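One contact in two related proteins. Structure 1 is aminopeptidase YwaD from Bacillus subtilis, which hydrolyses peptides from their amino end, using zinc to release a range of N-terminal residues, arginine, lysine and leucine among them: PDB 6HC6 (chain A, 1.77 Å), residues 148-153 and 172-177. Structure 2 is aminopeptidase from Aneurinibacillus sp.: PDB 2EK9 (chain B, 1.97 Å), residues 117-122 and 141-146. One frame, after least-squares fit of the local backbone (RMSD 0.29 Å); residues are numbered along the deposited sequences.

Structure 1 (6HC6); sequences IALISR and AVIIYN.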
loop_
_atom_site.group_PDB
_atom_site.type_symbol
_atom_site.label_atom_id
_atom_site.label_comp_id
_atom_site.label_asym_id
_atom_site.label_seq_id
_atom_site.Cartn_x
_atom_site.Cartn_y
_atom_site.Cartn_z
ATOM N N ILE A 148 -15.447 21.604 16.518
ATOM C CA ILE A 148 -14.893 20.706 15.507
ATOM C C ILE A 148 -14.206 21.556 14.453
ATOM O O ILE A 148 -14.849 22.383 13.798
ATOM C CB ILE A 148 -15.972 19.812 14.883
ATOM C CG1 ILE A 148 -16.680 18.997 15.960
ATOM C CG2 ILE A 148 -15.345 18.881 13.844
ATOM C CD1 ILE A 148 -18.013 18.399 15.505
ATOM N N ALA A 149 -12.899 21.355 14.294
ATOM C CA ALA A 149 -12.112 22.119 13.335
ATOM C C ALA A 149 -12.367 21.593 11.933
ATOM O O ALA A 149 -12.173 20.403 11.664
ATOM C CB ALA A 149 -10.626 22.040 13.674
ATOM N N LEU A 150 -12.797 22.475 11.041
ATOM C CA LEU A 150 -13.001 22.142 9.636
ATOM C C LEU A 150 -11.836 22.731 8.849
ATOM O O LEU A 150 -11.668 23.953 8.799
ATOM C CB LEU A 150 -14.347 22.684 9.150
ATOM C CG LEU A 150 -14.720 22.439 7.690
ATOM C CD1 LEU A 150 -14.899 20.950 7.387
ATOM C CD2 LEU A 150 -15.999 23.203 7.376
ATOM N N ILE A 151 -11.034 21.861 8.243
ATOM C CA ILE A 151 -9.760 22.225 7.641
ATOM C C ILE A 151 -9.770 21.776 6.192
ATOM O O ILE A 151 -10.091 20.620 5.897
ATOM C CB ILE A 151 -8.581 21.574 8.391
ATOM C CG1 ILE A 151 -8.712 21.805 9.901
ATOM C CG2 ILE A 151 -7.250 22.109 7.871
ATOM C CD1 ILE A 151 -7.597 21.172 10.716
ATOM N N SER A 152 -9.412 22.676 5.293
ATOM C CA SER A 152 -9.223 22.266 3.913
ATOM C C SER A 152 -7.904 21.524 3.782
ATOM O O SER A 152 -6.920 21.849 4.447
ATOM C CB SER A 152 -9.226 23.471 2.979
ATOM O OG SER A 152 -8.825 23.089 1.675
ATOM N N ARG A 153 -7.892 20.522 2.918
ATOM C CA ARG A 153 -6.633 19.904 2.540
ATOM C C ARG A 153 -5.751 20.931 1.837
ATOM O O ARG A 153 -6.242 21.879 1.212
ATOM C CB ARG A 153 -6.911 18.695 1.646
ATOM C CG ARG A 153 -5.708 18.110 0.938
ATOM C CD ARG A 153 -6.113 16.995 -0.015
ATOM N NE ARG A 153 -4.929 16.240 -0.444
ATOM C CZ ARG A 153 -4.896 15.449 -1.510
ATOM N NH1 ARG A 153 -5.983 15.317 -2.258
ATOM N NH2 ARG A 153 -3.778 14.802 -1.838
ATOM N N ALA A 172 -12.577 17.717 17.563
ATOM C CA ALA A 172 -12.441 16.793 16.444
ATOM C C ALA A 172 -11.952 17.607 15.258
ATOM O O ALA A 172 -11.973 18.842 15.280
ATOM C CB ALA A 172 -13.758 16.085 16.113
ATOM N N VAL A 173 -11.520 16.895 14.222
ATOM C CA VAL A 173 -10.981 17.482 13.005
ATOM C C VAL A 173 -11.703 16.847 11.834
ATOM O O VAL A 173 -11.764 15.618 11.732
ATOM C CB VAL A 173 -9.460 17.259 12.873
ATOM C CG1 VAL A 173 -8.931 17.888 11.582
ATOM C CG2 VAL A 173 -8.722 17.821 14.071
ATOM N N ILE A 174 -12.264 17.678 10.964
ATOM C CA ILE A 174 -12.780 17.251 9.669
ATOM C C ILE A 174 -11.915 17.915 8.606
ATOM O O ILE A 174 -11.849 19.148 8.531
ATOM C CB ILE A 174 -14.261 17.629 9.500
ATOM C CG1 ILE A 174 -15.091 17.054 10.655
ATOM C CG2 ILE A 174 -14.779 17.185 8.143
ATOM C CD1 ILE A 174 -16.542 17.519 10.672
ATOM N N ILE A 175 -11.230 17.109 7.805
ATOM C CA ILE A 175 -10.410 17.611 6.711
ATOM C C ILE A 175 -11.140 17.293 5.418
ATOM O O ILE A 175 -11.532 16.144 5.197
ATOM C CB ILE A 175 -9.000 16.992 6.725
ATOM C CG1 ILE A 175 -8.333 17.237 8.081
ATOM C CG2 ILE A 175 -8.165 17.577 5.603
ATOM C CD1 ILE A 175 -6.968 16.570 8.256
ATOM N N TYR A 176 -11.361 18.301 4.580
ATOM C CA TYR A 176 -12.050 18.063 3.320
ATOM C C TYR A 176 -11.104 18.245 2.141
ATOM O O TYR A 176 -10.224 19.113 2.153
ATOM C CB TYR A 176 -13.288 18.956 3.169
ATOM C CG TYR A 176 -13.063 20.442 3.124
ATOM C CD1 TYR A 176 -12.984 21.191 4.299
ATOM C CD2 TYR A 176 -13.011 21.115 1.914
ATOM C CE1 TYR A 176 -12.819 22.574 4.259
ATOM C CE2 TYR A 176 -12.849 22.496 1.869
ATOM C CZ TYR A 176 -12.750 23.213 3.041
ATOM O OH TYR A 176 -12.586 24.583 2.987
ATOM N N ASN A 177 -11.296 17.403 1.130
ATOM C CA ASN A 177 -10.420 17.403 -0.031
ATOM C C ASN A 177 -10.482 18.750 -0.738
ATOM O O ASN A 177 -11.516 19.417 -0.755
ATOM C CB ASN A 177 -10.828 16.287 -0.990
ATOM C CG ASN A 177 -9.660 15.713 -1.746
ATOM O OD1 ASN A 177 -8.691 16.411 -2.044
ATOM N ND2 ASN A 177 -9.748 14.428 -2.080
#

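Structure 2 (2EK9); sequences IALIQR and AVIIYN.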
loop_
_atom_site.group_PDB
_atom_site.type_symbol
_atom_site.label_atom_id
_atom_site.label_comp_id
_atom_site.label_asym_id
_atom_site.label_seq_id
_atom_site.Cartn_x
_atom_site.Cartn_y
_atom_site.Cartn_z
ATOM N N ILE B 117 -15.270 21.558 16.955
ATOM C CA ILE B 117 -14.777 20.710 15.879
ATOM C C ILE B 117 -14.275 21.607 14.755
ATOM O O ILE B 117 -14.994 22.487 14.283
ATOM C CB ILE B 117 -15.896 19.795 15.342
ATOM C CG1 ILE B 117 -16.436 18.924 16.479
ATOM C CG2 ILE B 117 -15.367 18.932 14.203
ATOM C CD1 ILE B 117 -17.617 18.053 16.094
ATOM N N ALA B 118 -13.038 21.386 14.329
ATOM C CA ALA B 118 -12.455 22.199 13.275
ATOM C C ALA B 118 -12.676 21.633 11.881
ATOM O O ALA B 118 -12.604 20.423 11.668
ATOM C CB ALA B 118 -10.966 22.374 13.525
ATOM N N LEU B 119 -12.964 22.525 10.939
ATOM C CA LEU B 119 -13.152 22.151 9.543
ATOM C C LEU B 119 -11.904 22.692 8.862
ATOM O O LEU B 119 -11.680 23.904 8.842
ATOM C CB LEU B 119 -14.398 22.816 8.956
ATOM C CG LEU B 119 -14.690 22.496 7.484
ATOM C CD1 LEU B 119 -14.926 21.001 7.314
ATOM C CD2 LEU B 119 -15.910 23.282 7.021
ATOM N N ILE B 120 -11.085 21.796 8.321
ATOM C CA ILE B 120 -9.843 22.200 7.676
ATOM C C ILE B 120 -9.757 21.736 6.228
ATOM O O ILE B 120 -10.138 20.614 5.898
ATOM C CB ILE B 120 -8.625 21.631 8.436
ATOM C CG1 ILE B 120 -8.791 21.866 9.939
ATOM C CG2 ILE B 120 -7.346 22.291 7.938
ATOM C CD1 ILE B 120 -7.691 21.251 10.786
ATOM N N GLN B 121 -9.250 22.612 5.368
ATOM C CA GLN B 121 -9.097 22.297 3.955
ATOM C C GLN B 121 -7.706 21.722 3.720
ATOM O O GLN B 121 -6.723 22.224 4.260
ATOM C CB GLN B 121 -9.280 23.557 3.107
ATOM C CG GLN B 121 -9.071 23.338 1.619
ATOM C CD GLN B 121 -9.290 24.600 0.805
ATOM O OE1 GLN B 121 -8.624 25.613 1.016
ATOM N NE2 GLN B 121 -10.229 24.542 -0.131
ATOM N N ARG B 122 -7.635 20.667 2.916
ATOM C CA ARG B 122 -6.364 20.019 2.603
ATOM C C ARG B 122 -5.448 20.948 1.810
ATOM O O ARG B 122 -5.914 21.723 0.976
ATOM C CB ARG B 122 -6.625 18.738 1.804
ATOM C CG ARG B 122 -5.376 18.038 1.287
ATOM C CD ARG B 122 -5.757 16.794 0.501
ATOM N NE ARG B 122 -4.598 16.118 -0.075
ATOM C CZ ARG B 122 -4.676 15.031 -0.837
ATOM N NH1 ARG B 122 -5.857 14.497 -1.116
ATOM N NH2 ARG B 122 -3.571 14.479 -1.323
ATOM N N ALA B 141 -12.143 17.490 17.796
ATOM C CA ALA B 141 -12.172 16.653 16.606
ATOM C C ALA B 141 -11.835 17.498 15.391
ATOM O O ALA B 141 -11.901 18.727 15.444
ATOM C CB ALA B 141 -13.545 16.017 16.442
ATOM N N VAL B 142 -11.475 16.840 14.295
ATOM C CA VAL B 142 -11.119 17.549 13.076
ATOM C C VAL B 142 -11.732 16.935 11.824
ATOM O O VAL B 142 -11.734 15.715 11.651
ATOM C CB VAL B 142 -9.589 17.596 12.893
ATOM C CG1 VAL B 142 -9.242 18.313 11.606
ATOM C CG2 VAL B 142 -8.946 18.295 14.084
ATOM N N ILE B 143 -12.254 17.799 10.959
ATOM C CA ILE B 143 -12.854 17.383 9.700
ATOM C C ILE B 143 -12.029 18.025 8.593
ATOM O O ILE B 143 -11.928 19.251 8.521
ATOM C CB ILE B 143 -14.304 17.894 9.539
ATOM C CG1 ILE B 143 -15.152 17.506 10.750
ATOM C CG2 ILE B 143 -14.902 17.334 8.256
ATOM C CD1 ILE B 143 -15.290 16.028 10.963
ATOM N N ILE B 144 -11.430 17.203 7.741
ATOM C CA ILE B 144 -10.633 17.720 6.639
ATOM C C ILE B 144 -11.333 17.359 5.335
ATOM O O ILE B 144 -11.777 16.225 5.168
ATOM C CB ILE B 144 -9.220 17.109 6.635
ATOM C CG1 ILE B 144 -8.543 17.355 7.986
ATOM C CG2 ILE B 144 -8.397 17.722 5.511
ATOM C CD1 ILE B 144 -7.165 16.740 8.110
ATOM N N TYR B 145 -11.448 18.317 4.418
ATOM C CA TYR B 145 -12.097 18.038 3.142
ATOM C C TYR B 145 -11.144 18.088 1.950
ATOM O O TYR B 145 -10.168 18.838 1.944
ATOM C CB TYR B 145 -13.297 18.971 2.911
ATOM C CG TYR B 145 -13.008 20.456 2.933
ATOM C CD1 TYR B 145 -12.796 21.131 4.133
ATOM C CD2 TYR B 145 -12.993 21.196 1.750
ATOM C CE1 TYR B 145 -12.581 22.509 4.157
ATOM C CE2 TYR B 145 -12.779 22.572 1.761
ATOM C CZ TYR B 145 -12.575 23.222 2.966
ATOM O OH TYR B 145 -12.361 24.582 2.978
ATOM N N ASN B 146 -11.451 17.268 0.946
ATOM C CA ASN B 146 -10.654 17.131 -0.275
ATOM C C ASN B 146 -10.348 18.378 -1.098
ATOM O O ASN B 146 -10.960 19.433 -0.932
ATOM C CB ASN B 146 -11.308 16.108 -1.209
ATOM C CG ASN B 146 -10.977 14.678 -0.841
ATOM O OD1 ASN B 146 -9.820 14.257 -0.911
ATOM N ND2 ASN B 146 -11.992 13.918 -0.448
HETATM O O HOH W 1 -11.189 22.481 -1.405
#

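Structure 1 (6HC6)
Two neighbouring parallel strands of the PA domain, 148-152 and 172-176, pair here within a beta-alpha-beta unit whose helix 158-167 covers the face carrying A149, I151, V173 and I175. Backbone hydrogen bonds join them, I174 N to A149 O and I151 N to I174 O, and R153 N to Y176 O closes the end. On the other face the Y176 ring reaches across to the partner strand, CG set between its own backbone N and carbonyl carbon (chi1 63°). S152 CA lies over one ring face, 3.8 Å from the centroid, a CH-pi contact, and S152 CB is 3.5 Å from Y176 CZ. L150 CD1 meets Y176 CD1 at 3.6 Å. I174 CG1 and CD1 each lie 3.7 Å from I148 CG2. The N177 amide (chi1 -148°) lies near the R153 guanidinium. S152 OG hydrogen-bonds to R153 O at 2.9 Å.

Structure 2 (2EK9)
The parallel strand pair 117-121 and 141-145 of the PA domain is joined by backbone hydrogen bonds, I143 N to A118 O and I120 N to I143 O, with R122 N to Y145 O at the end. The Y145 ring reaches across to the partner strand, CG set between its own backbone N and carbonyl carbon (chi1 58°). Q121 CA lies over one ring face, 3.9 Å from the centroid, a CH-pi contact, and Q121 CB is 3.3 Å from Y145 CZ. L119 CD1 meets Y145 CD1 at 3.8 Å. I143 CG1 lies 3.7 Å from I117 CG2. The N146 amide (chi1 -82°) lies near the R122 guanidinium. The Q121 chain runs out extended, bringing NE2 to 3.7 Å from Y145 CE2, with amide and ring planes 39° apart. A modelled water accepts from Q121 NE2 at 2.6 Å and donates to N146 O.

What differs
The backbone pairing is kept: the hydrogen bonds I174(A) N to A149(A) O and I151(A) N to I174(A) O recur as I143(B) N to A118(B) O and I120(B) N to I143(B) O. One hydrogen bond belongs to structure 1 alone, S152(A) OG to R153(A) O at 2.9 Å; in structure 2 the nearest like atoms, Q121(B) OE1 and R122(B) O, are 4.7 Å apart. The hydroxyl thus ties S152(A) to the next residue's carbonyl, whereas the amide of Q121(B) reaches further, its NE2 hydrogen-bonded to a modelled water that also meets N146(B) O.

At this exchange the CB atoms coincide within the error, and OG of S152(A) and CG of Q121(B) fall 0.4 Å apart. CD, OE1 and NE2 of Q121(B) have no counterpart in S152(A). In both structures CB touches the tyrosine CZ, of Y176(A) or Y145(B); that ring keeps its place, as do L150(A) and L119(B) beside it. The models of I174(A) and I143(B) differ: chi2 is 173° against -62° and the CD1 atoms stand 2.0 Å apart after superposition; CG1 touches I148(A) CG2 or I117(B) CG2 in each. N177(A) and N146(B) differ in chi1, -148° against -82°, with CG atoms 1.9 Å apart; N146(B) leaves the place of CG, OD1 and ND2 of N177(A), yet each amide lies near its arginine. R153(A) and R122(B) shift within one rotamer, with CZ atoms 0.8 Å apart after superposition.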